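Local structure of Cow rumen GH26 endo-mannanase (Metagenome, 6UEH) at residues E15-A20 and D126-E131; Y61-K66 and Q78-N83. The protein probably hydrolyses internal beta-1,4-mannosidic linkages in mannans such as galactomannan, with a family 26 catalytic barrel joined to an accessory beta-sandwich domain. One frame throughout, in Å; residues are numbered along the deposited sequence.

Overall arrangement
From the N terminus the chain forms strand 10-13 and passes into the loop holding 15-20, the first half of interaction 1. After two further strands come 59-69 and 76-82, and interaction 2 joins their segments 61-66 and 78-83 across a short connection. Only at strand 123-132 does 126-131 close the long loop of interaction 1, so interaction 2 falls wholly within that loop. The centres of the two contacts lie about 10 Å apart, and strands 59-69 and 123-132 are neighbours in one sheet, the backbone of T64 pairing with T129. Interaction 1 ties the loop after strand 10-13 to strand 123-132 through calcium, while interaction 2 packs the domain's two sheets face to face.

Interaction 1: residues E15-A20 and D126-E131; sequences EDCDGA and DTITVE. With CA (calcium ion), chain B.
E15 and D126 meet at a calcium ion, and the way each presents its oxygens shows how a metal can join segments that share no hydrogen bond. The E15 carboxylate grips the ion with both oxygens, OE1 and OE2 each standing 2.5 Å from the calcium. Its CG sits between the backbone N and the carbonyl carbon (chi1 58°), and a bend at chi2 of -92° swings the carboxylate round to the metal. D126 chelates in another way, through one side-chain and one main-chain oxygen: OD1, 2.3 Å from the calcium, lies nearly opposite the E15 carboxylate, while the carbonyl O, at 2.7 Å, comes in roughly at right angles, beside OE1 of E15. With CG anti to the backbone N (chi1 -179°), the D126 side chain lies beside its own carbonyl carbon, which lets both oxygens reach the same ion. E15 OE1 and D126 O approach to 3.2 Å as fellow ligands, and the calcium probably offsets the like charges of the two carboxylates. E13 OE1 and the carbonyl O atoms of S37 and G40 complete the protein part of the site, which lies at the edge of the CBM6-type beta-sandwich, where the loop after strand 10-13 meets strand 123-132 at the corner turned at D126. Further along, the contact turns apolar: both side chains point toward the other segment, and C17 SG meets the terminal methyl CD1 of I128 roughly end on at 3.8 Å. I12, I49 and F51 flank this buried pair. A type II beta turn from C17 to A20 then leads the chain away.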
loop_
_atom_site.group_PDB
_atom_site.type_symbol
_atom_site.label_atom_id
_atom_site.label_comp_id
_atom_site.label_asym_id
_atom_site.label_seq_id
_atom_site.Cartn_x
_atom_site.Cartn_y
_atom_site.Cartn_z
ATOM N N GLU A 15 4.730 -23.809 28.138
ATOM C CA GLU A 15 5.721 -24.703 28.728
ATOM C C GLU A 15 5.570 -26.133 28.205
ATOM O O GLU A 15 6.466 -26.959 28.378
ATOM C CB GLU A 15 5.630 -24.688 30.260
ATOM C CG GLU A 15 4.273 -25.080 30.842
ATOM C CD GLU A 15 3.364 -23.883 31.075
ATOM O OE1 GLU A 15 3.551 -22.849 30.401
ATOM O OE2 GLU A 15 2.469 -23.974 31.942
ATOM N N ASP A 16 4.442 -26.420 27.561
ATOM C CA ASP A 16 4.210 -27.741 26.983
ATOM C C ASP A 16 4.640 -27.820 25.514
ATOM O O ASP A 16 4.581 -28.889 24.905
ATOM C CB ASP A 16 2.737 -28.130 27.114
ATOM C CG ASP A 16 2.321 -28.364 28.557
ATOM O OD1 ASP A 16 3.204 -28.642 29.394
ATOM O OD2 ASP A 16 1.109 -28.275 28.851
ATOM N N CYS A 17 5.073 -26.694 24.950
ATOM C CA CYS A 17 5.521 -26.660 23.556
ATOM C C CYS A 17 6.755 -27.520 23.334
ATOM O O CYS A 17 7.540 -27.738 24.254
ATOM C CB CYS A 17 5.832 -25.227 23.115
ATOM S SG CYS A 17 4.402 -24.162 22.907
ATOM N N ASP A 18 6.921 -28.006 22.109
ATOM C CA ASP A 18 8.147 -28.694 21.728
ATOM C C ASP A 18 9.325 -27.732 21.854
ATOM O O ASP A 18 9.284 -26.624 21.323
ATOM C CB ASP A 18 8.057 -29.235 20.298
ATOM C CG ASP A 18 6.964 -30.277 20.129
ATOM O OD1 ASP A 18 6.604 -30.940 21.124
ATOM O OD2 ASP A 18 6.471 -30.440 18.993
ATOM N N GLY A 19 10.362 -28.151 22.572
ATOM C CA GLY A 19 11.560 -27.346 22.719
ATOM C C GLY A 19 11.558 -26.457 23.948
ATOM O O GLY A 19 12.545 -25.779 24.228
ATOM N N ALA A 20 10.450 -26.457 24.683
ATOM C CA ALA A 20 10.315 -25.609 25.863
ATOM C C ALA A 20 11.039 -26.193 27.076
ATOM O O ALA A 20 11.511 -25.452 27.938
ATOM C CB ALA A 20 8.843 -25.387 26.189
ATOM N N ASP A 126 3.512 -17.644 28.638
ATOM C CA ASP A 126 2.701 -18.397 29.591
ATOM C C ASP A 126 1.752 -19.342 28.863
ATOM O O ASP A 126 1.770 -20.551 29.087
ATOM C CB ASP A 126 1.913 -17.442 30.491
ATOM C CG ASP A 126 1.073 -18.168 31.528
ATOM O OD1 ASP A 126 1.397 -19.329 31.859
ATOM O OD2 ASP A 126 0.092 -17.573 32.020
ATOM N N THR A 127 0.914 -18.772 28.002
ATOM C CA THR A 127 0.012 -19.546 27.159
ATOM C C THR A 127 0.016 -18.992 25.739
ATOM O O THR A 127 0.424 -17.853 25.508
ATOM C CB THR A 127 -1.437 -19.528 27.687
ATOM O OG1 THR A 127 -1.904 -18.176 27.747
ATOM C CG2 THR A 127 -1.525 -20.154 29.075
ATOM N N ILE A 128 -0.436 -19.806 24.793
ATOM C CA ILE A 128 -0.586 -19.382 23.407
ATOM C C ILE A 128 -1.988 -19.755 22.934
ATOM O O ILE A 128 -2.472 -20.849 23.224
ATOM C CB ILE A 128 0.474 -20.029 22.496
ATOM C CG1 ILE A 128 1.881 -19.734 23.025
ATOM C CG2 ILE A 128 0.317 -19.546 21.060
ATOM C CD1 ILE A 128 2.952 -20.650 22.465
ATOM N N THR A 129 -2.643 -18.843 22.223
ATOM C CA THR A 129 -4.017 -19.066 21.786
ATOM C C THR A 129 -4.177 -18.873 20.281
ATOM O O THR A 129 -3.733 -17.869 19.722
ATOM C CB THR A 129 -4.996 -18.126 22.526
ATOM O OG1 THR A 129 -5.002 -18.451 23.922
ATOM C CG2 THR A 129 -6.406 -18.269 21.982
ATOM N N VAL A 130 -4.807 -19.848 19.632
ATOM C CA VAL A 130 -5.111 -19.759 18.209
ATOM C C VAL A 130 -6.622 -19.774 17.994
ATOM O O VAL A 130 -7.313 -20.694 18.432
ATOM C CB VAL A 130 -4.470 -20.913 17.415
ATOM C CG1 VAL A 130 -4.735 -20.748 15.926
ATOM C CG2 VAL A 130 -2.974 -20.979 17.685
ATOM N N GLU A 131 -7.127 -18.747 17.319
ATOM C CA GLU A 131 -8.554 -18.628 17.031
ATOM C C GLU A 131 -8.788 -18.444 15.540
ATOM O O GLU A 131 -7.894 -18.005 14.821
ATOM C CB GLU A 131 -9.158 -17.447 17.791
ATOM C CG GLU A 131 -9.060 -17.557 19.299
ATOM C CD GLU A 131 -9.272 -16.226 19.987
ATOM O OE1 GLU A 131 -10.267 -16.085 20.728
ATOM O OE2 GLU A 131 -8.436 -15.320 19.790
HETATM CA CA CA B . 1.775 -21.586 31.592
#

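Interaction 2: residues Y61-K66 and Q78-N83; sequences YQFTAK and QTISVN
F63 and I80 meet in a contact made across the segments entirely by apolar side chains. The CD1 methyl of I80 lies 3.8 Å from F63 CB and 3.9 Å from both CG and CD2, so it sits at the root of the phenyl group, oblique to the ring. I80 reaches this point because its CG1 is anti to the backbone N (chi1 -172°) and chi2 is also extended, carrying CD1 out from strand 76-82 toward F63. At the far end of the same ring, V82 places CG2 4.3 Å from F63 CZ, again obliquely. The phenyl group thus spans two successive inward-facing residues of the opposing strand, and V114, V130 and L107 also touch F63.

Backbone hydrogen bonds join strand 59-69 to neighbours in its own sheet: F63 is hydrogen-bonded to F102 and G103, and T64 to T129. Separately, K66 NZ forms a salt bridge with D99.

The CA atoms of F63 and I80 lie 9.0 Å apart, and no hydrogen bond links the segments; strand 59-69 belongs to one antiparallel sheet and 76-82 to the other, as in the beta-sandwich of CBM6-type domains.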
loop_
_atom_site.group_PDB
_atom_site.type_symbol
_atom_site.label_atom_id
_atom_site.label_comp_id
_atom_site.label_asym_id
_atom_site.label_seq_id
_atom_site.Cartn_x
_atom_site.Cartn_y
_atom_site.Cartn_z
ATOM N N TYR A 61 -6.024 -17.374 10.650
ATOM C CA TYR A 61 -6.173 -17.620 12.079
ATOM C C TYR A 61 -5.487 -16.550 12.924
ATOM O O TYR A 61 -4.416 -16.054 12.572
ATOM C CB TYR A 61 -5.633 -19.010 12.425
ATOM C CG TYR A 61 -6.512 -20.124 11.906
ATOM C CD1 TYR A 61 -6.382 -20.594 10.605
ATOM C CD2 TYR A 61 -7.490 -20.690 12.712
ATOM C CE1 TYR A 61 -7.193 -21.604 10.125
ATOM C CE2 TYR A 61 -8.308 -21.700 12.242
ATOM C CZ TYR A 61 -8.157 -22.153 10.948
ATOM O OH TYR A 61 -8.970 -23.157 10.478
ATOM N N GLN A 62 -6.125 -16.193 14.034
ATOM C CA GLN A 62 -5.612 -15.175 14.939
ATOM C C GLN A 62 -4.690 -15.784 15.992
ATOM O O GLN A 62 -5.040 -16.769 16.646
ATOM C CB GLN A 62 -6.771 -14.438 15.615
ATOM C CG GLN A 62 -6.349 -13.495 16.733
ATOM C CD GLN A 62 -5.564 -12.305 16.226
ATOM O OE1 GLN A 62 -5.951 -11.662 15.250
ATOM N NE2 GLN A 62 -4.450 -12.005 16.887
ATOM N N PHE A 63 -3.512 -15.192 16.152
ATOM C CA PHE A 63 -2.532 -15.690 17.110
ATOM C C PHE A 63 -2.329 -14.705 18.254
ATOM O O PHE A 63 -1.997 -13.540 18.039
ATOM C CB PHE A 63 -1.204 -15.980 16.408
ATOM C CG PHE A 63 -1.292 -17.088 15.401
ATOM C CD1 PHE A 63 -1.755 -16.842 14.117
ATOM C CD2 PHE A 63 -0.930 -18.379 15.742
ATOM C CE1 PHE A 63 -1.849 -17.861 13.193
ATOM C CE2 PHE A 63 -1.021 -19.403 14.821
ATOM C CZ PHE A 63 -1.480 -19.144 13.544
ATOM N N THR A 64 -2.541 -15.187 19.472
ATOM C CA THR A 64 -2.386 -14.371 20.667
ATOM C C THR A 64 -1.624 -15.176 21.716
ATOM O O THR A 64 -1.696 -16.404 21.735
ATOM C CB THR A 64 -3.753 -13.926 21.225
ATOM O OG1 THR A 64 -4.575 -13.452 20.152
ATOM C CG2 THR A 64 -3.593 -12.818 22.260
ATOM N N ALA A 65 -0.882 -14.491 22.575
ATOM C CA ALA A 65 -0.160 -15.176 23.636
ATOM C C ALA A 65 -0.071 -14.314 24.886
ATOM O O ALA A 65 -0.006 -13.086 24.804
ATOM C CB ALA A 65 1.233 -15.571 23.161
ATOM N N LYS A 66 -0.092 -14.970 26.040
ATOM C CA LYS A 66 0.146 -14.301 27.309
ATOM C C LYS A 66 1.649 -14.262 27.535
ATOM O O LYS A 66 2.272 -15.295 27.801
ATOM C CB LYS A 66 -0.558 -15.023 28.456
ATOM C CG LYS A 66 -0.549 -14.253 29.765
ATOM C CD LYS A 66 -1.668 -13.231 29.802
ATOM C CE LYS A 66 -3.026 -13.916 29.803
ATOM N NZ LYS A 66 -4.142 -12.933 29.837
ATOM N N GLN A 78 10.419 -9.913 18.233
ATOM C CA GLN A 78 10.108 -11.329 18.357
ATOM C C GLN A 78 9.613 -11.850 17.016
ATOM O O GLN A 78 9.203 -11.072 16.152
ATOM C CB GLN A 78 9.061 -11.570 19.446
ATOM C CG GLN A 78 9.479 -11.096 20.826
ATOM C CD GLN A 78 10.715 -11.802 21.339
ATOM O OE1 GLN A 78 10.890 -13.003 21.132
ATOM N NE2 GLN A 78 11.585 -11.055 22.010
ATOM N N THR A 79 9.647 -13.166 16.843
ATOM C CA THR A 79 9.264 -13.763 15.572
ATOM C C THR A 79 8.324 -14.947 15.747
ATOM O O THR A 79 8.680 -15.949 16.368
ATOM C CB THR A 79 10.501 -14.223 14.779
ATOM O OG1 THR A 79 11.294 -13.082 14.428
ATOM C CG2 THR A 79 10.082 -14.954 13.508
ATOM N N ILE A 80 7.118 -14.821 15.204
ATOM C CA ILE A 80 6.217 -15.959 15.121
ATOM C C ILE A 80 6.321 -16.526 13.711
ATOM O O ILE A 80 6.508 -15.788 12.743
ATOM C CB ILE A 80 4.753 -15.586 15.470
ATOM C CG1 ILE A 80 3.885 -16.848 15.565
ATOM C CG2 ILE A 80 4.184 -14.576 14.472
ATOM C CD1 ILE A 80 2.497 -16.603 16.119
ATOM N N SER A 81 6.234 -17.845 13.603
ATOM C CA SER A 81 6.474 -18.507 12.335
ATOM C C SER A 81 5.449 -19.598 12.078
ATOM O O SER A 81 5.146 -20.400 12.962
ATOM C CB SER A 81 7.889 -19.089 12.308
ATOM O OG SER A 81 8.149 -19.761 11.090
ATOM N N VAL A 82 4.903 -19.612 10.868
ATOM C CA VAL A 82 4.013 -20.682 10.450
ATOM C C VAL A 82 4.708 -21.488 9.366
ATOM O O VAL A 82 4.890 -21.010 8.243
ATOM C CB VAL A 82 2.668 -20.153 9.934
ATOM C CG1 VAL A 82 1.802 -21.307 9.452
ATOM C CG2 VAL A 82 1.959 -19.369 11.028
ATOM N N ASN A 83 5.088 -22.711 9.722
ATOM C CA ASN A 83 5.925 -23.553 8.883
ATOM C C ASN A 83 7.190 -22.800 8.482
ATOM O O ASN A 83 8.031 -22.512 9.335
ATOM C CB ASN A 83 5.144 -24.049 7.661
ATOM C CG ASN A 83 4.092 -25.088 8.031
ATOM O OD1 ASN A 83 4.332 -25.953 8.875
ATOM N ND2 ASN A 83 2.921 -24.999 7.411
#